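Local coordinates for protein beta-N-acetylhexosaminidase (Beutenbergia cavernae, PDB 5BU9) that probably hydrolyses terminal non-reducing N-acetyl-D-hexosamine residues from N-acetyl-beta-D-hexosaminides, as a member of glycosyl hydrolase family 3, at residues E8-Q13 and S35-N39; G71-L75 and L334-V339; E81-V85 and Y151-E155; P187-V192 and S231-Y235; V50-A54 and A122-I126. All blocks are in the same frame, centred on the assembly; numbering follows the deposited sequence.

Contact 1 of 5, residues E8-Q13 and S35-N39; sequences EQRVGQ and SHVGN
The last turn of helix 7-12 lies against the bend after helix 26-35, with CA atoms 4.1 Å apart at G12/V37 and 4.5 Å at Q13/G38. H36 leaves the helix with positive phi (62/22); V37 is extended (-58/134), G38 sits at -109/0 and N39 is strand-like (-145/150). G12 lets the backbones meet: its CA is 3.1 Å from H36 O in a CA-H...O contact, where a CB would clash. G12 O accepts from G38 N at 3.0 Å, and Q13 O takes a weak bond from N39 ND2 at 2.9 Å; N39 ND2 also bonds to F15 O. Water 1 donates to E8 O (2.8 Å) and S35 O (2.7 Å); water 2 donates to Q9 O (2.7 Å) and H36 O (2.9 Å) and accepts from Q13 NE2 (2.8 Å). Q13 (chi1 and chi2 both m) also sends NE2 to water 3 (3.0 Å), 2.9 Å from G38 O. Q13 OE1, G38 O and N39 OD1 meet K337 NZ. The H36 ring (chi1 m) packs beside E8 CB (CD2 to CB 3.7 Å) and Q9 CG (ND1 to CG 3.8 Å), its ND1 bonded to A68 O; Q9 reaches S6 and E67. Both segments lead into neighbouring parallel strands of the TIM-type barrel. Carbonyls at the two helix ends thus find amide or water partners, some besides their helical bonds: a chiefly polar, backbone-to-backbone seam.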
# COMPACT_ATOMS: atom_id res chain seq x y z
N GLU A 8 16.73 -0.84 15.68
CA GLU A 8 16.64 -1.80 14.58
C GLU A 8 15.20 -2.26 14.39
O GLU A 8 14.69 -2.31 13.27
CB GLU A 8 17.55 -3.02 14.83
CG GLU A 8 19.05 -2.78 14.63
CD GLU A 8 19.69 -2.00 15.79
OE1 GLU A 8 20.86 -1.59 15.61
OE2 GLU A 8 19.05 -1.80 16.86
N GLN A 9 14.54 -2.57 15.50
CA GLN A 9 13.17 -3.04 15.45
C GLN A 9 12.21 -1.93 15.00
O GLN A 9 11.24 -2.22 14.29
CB GLN A 9 12.77 -3.59 16.81
CG GLN A 9 13.44 -4.91 17.15
CD GLN A 9 13.29 -5.25 18.60
OE1 GLN A 9 13.08 -4.36 19.41
NE2 GLN A 9 13.39 -6.53 18.95
N ARG A 10 12.46 -0.67 15.37
CA ARG A 10 11.58 0.42 14.92
C ARG A 10 11.71 0.63 13.41
O ARG A 10 10.70 0.72 12.70
CB ARG A 10 11.88 1.72 15.68
CG ARG A 10 11.58 1.63 17.17
CD ARG A 10 11.50 2.99 17.86
NE ARG A 10 12.71 3.81 17.74
CZ ARG A 10 13.79 3.73 18.53
NH1 ARG A 10 13.86 2.86 19.52
NH2 ARG A 10 14.83 4.54 18.34
N VAL A 11 12.94 0.68 12.91
CA VAL A 11 13.17 0.72 11.48
C VAL A 11 12.45 -0.46 10.81
O VAL A 11 11.74 -0.29 9.82
CB VAL A 11 14.66 0.69 11.17
CG1 VAL A 11 14.85 0.51 9.68
CG2 VAL A 11 15.29 1.98 11.61
N GLY A 12 12.59 -1.65 11.39
CA GLY A 12 11.96 -2.84 10.85
C GLY A 12 10.47 -2.65 10.68
O GLY A 12 9.89 -3.14 9.71
N GLN A 13 9.84 -1.90 11.57
CA GLN A 13 8.40 -1.65 11.41
C GLN A 13 8.02 -0.81 10.18
O GLN A 13 6.84 -0.79 9.81
CB GLN A 13 7.86 -0.95 12.65
CG GLN A 13 7.94 -1.80 13.85
CD GLN A 13 7.01 -2.98 13.78
OE1 GLN A 13 5.82 -2.83 13.50
NE2 GLN A 13 7.55 -4.17 14.01
N SER A 35 16.35 -9.11 9.94
CA SER A 35 16.28 -7.67 9.71
C SER A 35 15.13 -6.97 10.48
O SER A 35 14.92 -5.77 10.34
CB SER A 35 16.16 -7.39 8.20
OG SER A 35 17.38 -7.68 7.53
N HIS A 36 14.40 -7.72 11.28
CA HIS A 36 13.31 -7.19 12.11
C HIS A 36 12.18 -6.55 11.30
O HIS A 36 11.41 -5.72 11.81
CB HIS A 36 13.87 -6.17 13.14
CG HIS A 36 15.12 -6.63 13.82
ND1 HIS A 36 15.11 -7.52 14.88
CD2 HIS A 36 16.43 -6.36 13.57
CE1 HIS A 36 16.36 -7.78 15.25
NE2 HIS A 36 17.17 -7.08 14.48
N VAL A 37 12.05 -6.93 10.03
CA VAL A 37 10.93 -6.45 9.22
C VAL A 37 9.59 -6.83 9.88
O VAL A 37 9.39 -7.97 10.34
CB VAL A 37 11.01 -6.97 7.79
CG1 VAL A 37 9.75 -6.61 7.00
CG2 VAL A 37 12.25 -6.36 7.13
N GLY A 38 8.69 -5.86 9.94
CA GLY A 38 7.52 -5.99 10.80
C GLY A 38 6.20 -6.19 10.07
O GLY A 38 5.15 -6.34 10.71
N ASN A 39 6.25 -6.24 8.74
CA ASN A 39 5.05 -6.38 7.94
C ASN A 39 5.35 -7.21 6.71
O ASN A 39 6.46 -7.18 6.21
CB ASN A 39 4.50 -5.02 7.52
CG ASN A 39 4.45 -4.03 8.66
OD1 ASN A 39 3.60 -4.13 9.54
ND2 ASN A 39 5.36 -3.06 8.66
O HOH W 1 16.36 -3.77 11.53
O HOH W 2 10.25 -4.70 14.22
O HOH W 3 5.74 -6.49 13.53

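Contact 2 of 5, residues G71-L75 and L334-V339; sequences GVPLL and LAAKGV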
# COMPACT_ATOMS: atom_id res chain seq x y z
N GLY A 71 7.77 -8.48 19.73
CA GLY A 71 6.45 -9.08 19.91
C GLY A 71 5.34 -8.38 19.13
O GLY A 71 4.20 -8.80 19.17
N VAL A 72 5.67 -7.32 18.40
CA VAL A 72 4.68 -6.61 17.60
C VAL A 72 4.19 -7.49 16.44
O VAL A 72 4.99 -8.05 15.69
CB VAL A 72 5.24 -5.30 17.09
CG1 VAL A 72 4.26 -4.67 16.11
CG2 VAL A 72 5.48 -4.38 18.28
N PRO A 73 2.86 -7.61 16.31
CA PRO A 73 2.34 -8.50 15.26
C PRO A 73 2.52 -7.92 13.86
O PRO A 73 2.71 -6.72 13.70
CB PRO A 73 0.85 -8.66 15.62
CG PRO A 73 0.54 -7.54 16.60
CD PRO A 73 1.84 -7.23 17.30
N LEU A 74 2.51 -8.78 12.85
CA LEU A 74 2.61 -8.37 11.46
C LEU A 74 1.33 -7.72 10.97
O LEU A 74 0.24 -8.17 11.30
CB LEU A 74 2.93 -9.58 10.57
CG LEU A 74 4.15 -10.45 10.91
CD1 LEU A 74 4.29 -11.66 9.97
CD2 LEU A 74 5.41 -9.55 10.89
N LEU A 75 1.47 -6.66 10.18
CA LEU A 75 0.48 -6.33 9.18
C LEU A 75 0.69 -7.37 8.06
O LEU A 75 1.82 -7.59 7.57
CB LEU A 75 0.64 -4.89 8.68
CG LEU A 75 0.11 -3.83 9.65
CD1 LEU A 75 0.58 -2.44 9.27
CD2 LEU A 75 -1.42 -3.86 9.73
N LEU A 334 2.99 1.58 14.86
CA LEU A 334 2.57 0.86 16.05
C LEU A 334 1.14 1.25 16.45
O LEU A 334 0.34 0.40 16.85
CB LEU A 334 3.53 1.08 17.22
CG LEU A 334 4.95 0.60 16.90
CD1 LEU A 334 5.90 1.04 17.99
CD2 LEU A 334 4.98 -0.89 16.76
N ALA A 335 0.81 2.53 16.33
CA ALA A 335 -0.55 2.97 16.65
C ALA A 335 -1.59 2.35 15.71
O ALA A 335 -2.69 2.04 16.13
CB ALA A 335 -0.64 4.47 16.60
N ALA A 336 -1.24 2.17 14.43
CA ALA A 336 -2.18 1.51 13.52
C ALA A 336 -2.31 0.04 13.91
O ALA A 336 -3.31 -0.59 13.62
CB ALA A 336 -1.73 1.65 12.08
N LYS A 337 -1.31 -0.53 14.56
CA LYS A 337 -1.42 -1.90 15.05
C LYS A 337 -2.02 -2.01 16.47
O LYS A 337 -2.10 -3.11 17.02
CB LYS A 337 -0.05 -2.57 15.04
CG LYS A 337 0.56 -2.70 13.66
CD LYS A 337 1.98 -3.28 13.76
CE LYS A 337 2.50 -3.67 12.40
NZ LYS A 337 3.76 -4.44 12.43
N GLY A 338 -2.43 -0.88 17.05
CA GLY A 338 -2.99 -0.86 18.40
C GLY A 338 -1.97 -1.15 19.51
O GLY A 338 -2.33 -1.71 20.55
N VAL A 339 -0.72 -0.74 19.30
CA VAL A 339 0.37 -1.05 20.23
C VAL A 339 1.00 0.19 20.91
O VAL A 339 1.36 1.17 20.25
CB VAL A 339 1.44 -1.87 19.49
CG1 VAL A 339 2.74 -1.97 20.33
CG2 VAL A 339 0.90 -3.26 19.14
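V72 is the main bump on the loop 71-75. Its isopropyl group drops into a hollow at the end of helix 320-336, with CG2 3.8 Å from L334 CD2 and 4.2 Å from V339 CG1, and CG1 3.6 Å from K337 CD. One wall of the hollow comes from the Schellman motif that ends the helix: G338, at positive phi, lets the chain turn back, G338 N bonds to A335 O (3.1 Å) and V339 N to L334 O (2.9 Å), so V339 comes round to face the loop. K337 is the complementary ridge. Fully extended beyond chi1, it runs between V72 and L75, whose CG is 3.6 Å from K337 CE, and its NZ ends 2.8 Å from P73 O in a hydrogen bond; Q13 and G38 also accept from this amine. P73 borders the patch more loosely, CD 4.5 Å from V339 CG2. The last helix is thereby fastened to the loop entering strand 75-82, at the N-terminal end of the strands in a TIM-type barrel.

Contact 3 of 5, residues E81-V85 and Y151-E155; sequences EGGNV and YFHRE
A classic beta bulge and a tight turn share five residues: E81 and G82 both face V85, with V85 O accepting from G82 N (2.9 Å) and, weakly, from E81 N (3.0 Å), while G82-V85 forms a type II' turn closed by V85 N to G82 O (3.1 Å). The facing loop 151-155 has positive phi at H153 (59/38); N84 and F152 are the nearest CA pair, 6.2 Å apart. R154 (m, t, p, chi4 -169°) meets E81 (m, t) in a two-pronged salt bridge, NE to OE1 and NH2 to OE2, both 2.8 Å. V85 CG2 covers one guanidinium face, 3.5 Å from R154 NE. N84 ND2 donates to F152 O at 2.8 Å; water 5 accepts from N84 N and donates to F152 O, both 2.8 Å. Water 4 donates to E81 OE1 (2.5 Å) and R154 O (2.8 Å). E81 also pairs with K184, and R154 NH2 bonds to a glycerol, probably from the crystallisation liquor. The contact, at the C-terminal, active-site end of a TIM-barrel strand, may border the sugar pocket: E81 holds two cationic side chains, and the arginine still has a hydrogen to offer a polyol.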
# COMPACT_ATOMS: atom_id res chain seq x y z
N GLU A 81 -8.08 -6.40 -4.91
CA GLU A 81 -8.98 -5.37 -5.45
C GLU A 81 -10.20 -6.00 -6.08
O GLU A 81 -11.30 -5.47 -5.98
CB GLU A 81 -8.28 -4.50 -6.51
CG GLU A 81 -7.06 -3.71 -6.02
CD GLU A 81 -6.27 -3.10 -7.18
OE1 GLU A 81 -6.84 -2.81 -8.25
OE2 GLU A 81 -5.05 -2.94 -7.03
N GLY A 82 -9.98 -7.13 -6.75
CA GLY A 82 -10.96 -7.71 -7.66
C GLY A 82 -10.55 -7.64 -9.13
O GLY A 82 -9.68 -6.84 -9.51
N GLY A 83 -11.17 -8.49 -9.95
CA GLY A 83 -10.96 -8.45 -11.39
C GLY A 83 -9.54 -8.83 -11.80
O GLY A 83 -9.07 -9.93 -11.52
N ASN A 84 -8.86 -7.91 -12.46
CA ASN A 84 -7.49 -8.15 -12.92
C ASN A 84 -6.47 -8.12 -11.77
O ASN A 84 -5.32 -8.46 -11.97
CB ASN A 84 -7.11 -7.13 -14.00
CG ASN A 84 -7.84 -7.38 -15.31
OD1 ASN A 84 -7.84 -8.49 -15.82
ND2 ASN A 84 -8.49 -6.37 -15.84
N VAL A 85 -6.89 -7.71 -10.58
CA VAL A 85 -5.97 -7.69 -9.43
C VAL A 85 -6.61 -8.41 -8.23
O VAL A 85 -7.27 -7.80 -7.38
CB VAL A 85 -5.54 -6.24 -9.04
CG1 VAL A 85 -4.56 -6.28 -7.84
CG2 VAL A 85 -4.87 -5.51 -10.23
N TYR A 151 -6.78 0.80 -18.10
CA TYR A 151 -6.56 -0.34 -19.00
C TYR A 151 -7.09 -1.63 -18.38
O TYR A 151 -7.59 -2.49 -19.09
CB TYR A 151 -5.06 -0.49 -19.34
CG TYR A 151 -4.78 -1.64 -20.27
CD1 TYR A 151 -5.00 -1.51 -21.66
CD2 TYR A 151 -4.32 -2.86 -19.78
CE1 TYR A 151 -4.77 -2.58 -22.52
CE2 TYR A 151 -4.09 -3.93 -20.64
CZ TYR A 151 -4.31 -3.79 -21.99
OH TYR A 151 -4.06 -4.86 -22.82
N PHE A 152 -6.97 -1.74 -17.06
CA PHE A 152 -7.28 -2.95 -16.31
C PHE A 152 -8.61 -2.89 -15.59
O PHE A 152 -8.92 -3.79 -14.80
CB PHE A 152 -6.17 -3.22 -15.29
CG PHE A 152 -4.87 -3.69 -15.88
CD1 PHE A 152 -4.78 -4.96 -16.49
CD2 PHE A 152 -3.73 -2.89 -15.83
CE1 PHE A 152 -3.58 -5.41 -17.02
CE2 PHE A 152 -2.52 -3.32 -16.36
CZ PHE A 152 -2.44 -4.60 -16.96
N HIS A 153 -9.39 -1.84 -15.83
CA HIS A 153 -10.71 -1.66 -15.19
C HIS A 153 -10.62 -1.64 -13.66
O HIS A 153 -11.50 -2.17 -12.98
CB HIS A 153 -11.68 -2.77 -15.63
CG HIS A 153 -11.67 -3.01 -17.11
ND1 HIS A 153 -11.85 -2.00 -18.03
CD2 HIS A 153 -11.46 -4.14 -17.83
CE1 HIS A 153 -11.76 -2.50 -19.25
NE2 HIS A 153 -11.53 -3.80 -19.16
N ARG A 154 -9.56 -1.01 -13.12
CA ARG A 154 -9.35 -0.96 -11.67
C ARG A 154 -9.94 0.27 -11.01
O ARG A 154 -9.88 0.39 -9.79
CB ARG A 154 -7.88 -1.03 -11.35
CG ARG A 154 -7.24 -2.31 -11.82
CD ARG A 154 -5.72 -2.12 -11.77
NE ARG A 154 -5.18 -1.99 -10.41
CZ ARG A 154 -3.93 -1.61 -10.13
NH1 ARG A 154 -3.09 -1.30 -11.11
NH2 ARG A 154 -3.52 -1.52 -8.87
N GLU A 155 -10.52 1.16 -11.82
CA GLU A 155 -11.17 2.38 -11.34
C GLU A 155 -12.63 2.05 -11.03
O GLU A 155 -13.21 1.17 -11.65
CB GLU A 155 -11.09 3.54 -12.38
CG GLU A 155 -12.13 3.46 -13.58
CD GLU A 155 -11.66 2.54 -14.72
OE1 GLU A 155 -10.66 1.82 -14.53
OE2 GLU A 155 -12.29 2.52 -15.79
O HOH W 4 -9.21 -2.03 -8.56
O HOH W 5 -9.53 -5.19 -12.49

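Contact 4 of 5, residues P187-V192 and S231-Y235; sequences PGLGRV and STAVY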
# COMPACT_ATOMS: atom_id res chain seq x y z
N PRO A 187 -1.16 10.96 -5.49
CA PRO A 187 -2.39 11.77 -5.62
C PRO A 187 -3.33 11.38 -6.77
O PRO A 187 -4.31 12.11 -7.04
CB PRO A 187 -1.84 13.19 -5.87
CG PRO A 187 -0.55 12.94 -6.65
CD PRO A 187 0.02 11.62 -6.09
N GLY A 188 -3.09 10.24 -7.40
CA GLY A 188 -3.95 9.75 -8.46
C GLY A 188 -3.18 9.21 -9.66
O GLY A 188 -2.39 9.92 -10.27
N LEU A 189 -3.40 7.95 -9.99
CA LEU A 189 -2.66 7.29 -11.07
C LEU A 189 -3.53 7.07 -12.29
O LEU A 189 -3.11 6.43 -13.25
CB LEU A 189 -2.11 5.96 -10.56
CG LEU A 189 -0.79 5.39 -11.03
CD1 LEU A 189 0.28 6.47 -11.17
CD2 LEU A 189 -0.34 4.34 -10.02
N GLY A 190 -4.75 7.60 -12.26
CA GLY A 190 -5.69 7.37 -13.33
C GLY A 190 -5.49 8.23 -14.56
O GLY A 190 -6.29 8.15 -15.49
N ARG A 191 -4.46 9.07 -14.58
CA ARG A 191 -4.28 9.97 -15.72
C ARG A 191 -2.88 9.90 -16.36
O ARG A 191 -2.62 10.59 -17.34
CB ARG A 191 -4.61 11.40 -15.29
CG ARG A 191 -5.98 11.50 -14.58
CD ARG A 191 -6.44 12.97 -14.49
NE ARG A 191 -6.71 13.48 -15.83
CZ ARG A 191 -7.20 14.67 -16.11
NH1 ARG A 191 -7.49 15.55 -15.14
NH2 ARG A 191 -7.41 14.99 -17.39
N VAL A 192 -1.99 9.05 -15.85
CA VAL A 192 -0.71 8.84 -16.55
C VAL A 192 -0.96 8.06 -17.84
O VAL A 192 -1.92 7.31 -17.94
CB VAL A 192 0.32 8.09 -15.69
CG1 VAL A 192 0.82 8.98 -14.53
CG2 VAL A 192 -0.29 6.78 -15.18
N SER A 231 1.73 7.07 -5.13
CA SER A 231 2.24 6.88 -6.49
C SER A 231 3.73 7.20 -6.63
O SER A 231 4.25 8.03 -5.88
CB SER A 231 1.45 7.81 -7.41
OG SER A 231 1.96 7.88 -8.71
N THR A 232 4.42 6.59 -7.61
CA THR A 232 5.80 7.00 -7.88
C THR A 232 5.91 7.86 -9.14
O THR A 232 6.99 8.25 -9.52
CB THR A 232 6.76 5.82 -8.04
OG1 THR A 232 6.26 4.97 -9.06
CG2 THR A 232 6.91 5.03 -6.73
N ALA A 233 4.78 8.17 -9.76
CA ALA A 233 4.75 9.07 -10.91
C ALA A 233 5.26 10.46 -10.54
O ALA A 233 5.21 10.85 -9.38
CB ALA A 233 3.33 9.15 -11.48
N VAL A 234 5.75 11.21 -11.52
CA VAL A 234 6.14 12.60 -11.28
C VAL A 234 4.96 13.48 -11.68
O VAL A 234 4.46 13.34 -12.79
CB VAL A 234 7.40 12.99 -12.04
CG1 VAL A 234 7.67 14.42 -11.80
CG2 VAL A 234 8.60 12.14 -11.57
N TYR A 235 4.50 14.34 -10.77
CA TYR A 235 3.30 15.16 -11.02
C TYR A 235 3.70 16.60 -11.34
O TYR A 235 3.91 17.39 -10.43
CB TYR A 235 2.33 15.12 -9.81
CG TYR A 235 1.70 13.75 -9.68
CD1 TYR A 235 2.40 12.69 -9.09
CD2 TYR A 235 0.44 13.48 -10.24
CE1 TYR A 235 1.86 11.39 -9.05
CE2 TYR A 235 -0.11 12.18 -10.19
CZ TYR A 235 0.60 11.15 -9.58
OH TYR A 235 0.05 9.90 -9.51
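At the apolar centre P187 sits over the face of the Y235 ring: CG is 3.5 Å from the ring centroid, 5° off its normal, a CH-pi contact, and P187 CD is 3.5 Å from Y235 CE1. The cis peptide bond before P187 helps set this turn of chain. Beside it, A233 CB meets V192 CG1 at 4.0 Å and L189 CD1 at 4.1 Å. L189 CD1 also reaches the polar margin, 3.3 Å from S231 OG and 3.8 Å from Y235 OH. There a relay of hydrogen bonds runs through the hydroxyls: A233 N donates to S231 OG (3.0 Å, an ST turn), S231 OG to Y235 OH (2.9 Å), and Y235 OH to G188 O (2.6 Å). Farther out, D135 and N146 hold the backbone of L189. P187 and G188 follow F186 in the Phe-Pro-Gly sequence of family 3 beta-N-acetylhexosaminidases; the contact joins loops that follow two adjacent parallel strands, 180-186 and 227-230, on the C-terminal, active-site side of a TIM-type barrel.

Contact 5 of 5, residues V50-A54 and A122-I126; sequences VDATA and AASGI
Residues 50-54 form the first turn of helix 50-61, with A54 N bonded to V50 O at 2.8 Å. Residues 122-126 carry the end of helix 107-123: S124 (-92/11) is the first to leave helical angles, and G125 (86/4) is the C-prime residue of a Schellman motif, in which I126 N bonds to L121 O and G125 N to A122 O (3.1 Å for the latter). I126 is then extended (-77/135). The nearest CA pair is A54 and S124, 4.1 Å apart, and there A54 CA makes a CA-H...O contact with S124 O at 3.5 Å. This joins two helices on the outside of the TIM-type barrel, one following strand 39-43, the other leading into strand 128-129. No hydrogen bond crosses between the segments, and small residues permit the closeness. V50 (chi1 t) places CG1 4.0 Å from A123 CB and 4.1 Å from S124 CB. T53 (chi1 m) sets CG2 3.8 Å from S124 CB, which is also 3.6 Å from V50 O. A54 CB stands 3.9 Å from A123 O. The hydroxyls bond locally: T53 OG1 to G49 O, just before the helix, and S124 OG, in the conformer given here (chi1 p), to L121 O. F93 touches both V50 and S124.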
# COMPACT_ATOMS: atom_id res chain seq x y z
N VAL A 50 -8.26 -20.62 0.82
CA VAL A 50 -8.22 -19.97 2.14
C VAL A 50 -7.33 -20.71 3.14
O VAL A 50 -6.43 -20.11 3.73
CB VAL A 50 -9.64 -19.81 2.70
CG1 VAL A 50 -9.57 -19.45 4.16
CG2 VAL A 50 -10.37 -18.71 1.94
N ASP A 51 -7.57 -22.01 3.33
CA ASP A 51 -6.78 -22.81 4.27
C ASP A 51 -5.29 -22.83 3.92
O ASP A 51 -4.45 -22.70 4.80
CB ASP A 51 -7.31 -24.26 4.34
CG ASP A 51 -8.68 -24.36 4.99
OD1 ASP A 51 -8.95 -23.64 5.99
OD2 ASP A 51 -9.51 -25.16 4.49
N ALA A 52 -4.95 -23.02 2.65
CA ALA A 52 -3.54 -23.07 2.26
C ALA A 52 -2.86 -21.73 2.51
O ALA A 52 -1.70 -21.68 2.94
CB ALA A 52 -3.39 -23.47 0.83
N THR A 53 -3.59 -20.64 2.26
CA THR A 53 -3.07 -19.30 2.51
C THR A 53 -2.91 -19.06 4.02
O THR A 53 -1.91 -18.52 4.45
CB THR A 53 -3.98 -18.23 1.90
OG1 THR A 53 -4.10 -18.46 0.50
CG2 THR A 53 -3.43 -16.80 2.17
N ALA A 54 -3.89 -19.49 4.81
CA ALA A 54 -3.78 -19.37 6.26
C ALA A 54 -2.54 -20.07 6.79
O ALA A 54 -1.95 -19.60 7.76
CB ALA A 54 -5.03 -19.95 6.96
N ALA A 122 -9.79 -12.31 6.00
CA ALA A 122 -9.51 -12.45 7.43
C ALA A 122 -9.33 -13.92 7.80
O ALA A 122 -8.48 -14.24 8.62
CB ALA A 122 -10.63 -11.85 8.27
N ALA A 123 -10.13 -14.80 7.22
CA ALA A 123 -10.00 -16.21 7.53
C ALA A 123 -8.67 -16.79 7.02
O ALA A 123 -8.17 -17.77 7.57
CB ALA A 123 -11.16 -16.99 6.95
N SER A 124 -8.08 -16.18 5.99
CA SER A 124 -6.80 -16.66 5.48
C SER A 124 -5.64 -15.92 6.15
O SER A 124 -4.50 -16.02 5.70
CB SER A 124 -6.72 -16.50 3.96
OG SER A 124 -6.56 -15.13 3.59
N GLY A 125 -5.94 -15.17 7.21
CA GLY A 125 -4.92 -14.47 7.98
C GLY A 125 -4.48 -13.08 7.50
O GLY A 125 -3.56 -12.47 8.05
N ILE A 126 -5.14 -12.59 6.46
CA ILE A 126 -4.89 -11.25 5.94
C ILE A 126 -5.57 -10.24 6.87
O ILE A 126 -6.72 -10.47 7.25
CB ILE A 126 -5.45 -11.11 4.49
CG1 ILE A 126 -4.75 -12.10 3.57
CG2 ILE A 126 -5.40 -9.63 4.01
CD1 ILE A 126 -3.28 -11.84 3.41

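In the fold
From the N terminus, contact 1 closes first, around strand 15-20 and helix 26-35. Three contacts then open in turn: contact 5 at helix 50-61, contact 2 just before strand 75-82, and contact 3 at the far end of that strand. Contact 5 closes after helix 107-123 and so crosses both contacts 2 and 3. Contact 3 closes before helix 160-176; contact 4 follows in series. Contact 2 closes last, at the C-terminal helix, enclosing contacts 3 and 4. Contacts 1 and 2 touch through K337, with Q13 and G38, at one end of the barrel. Contacts 3 and 4, centres about 17 Å apart, brace loops across the chain's centre from them.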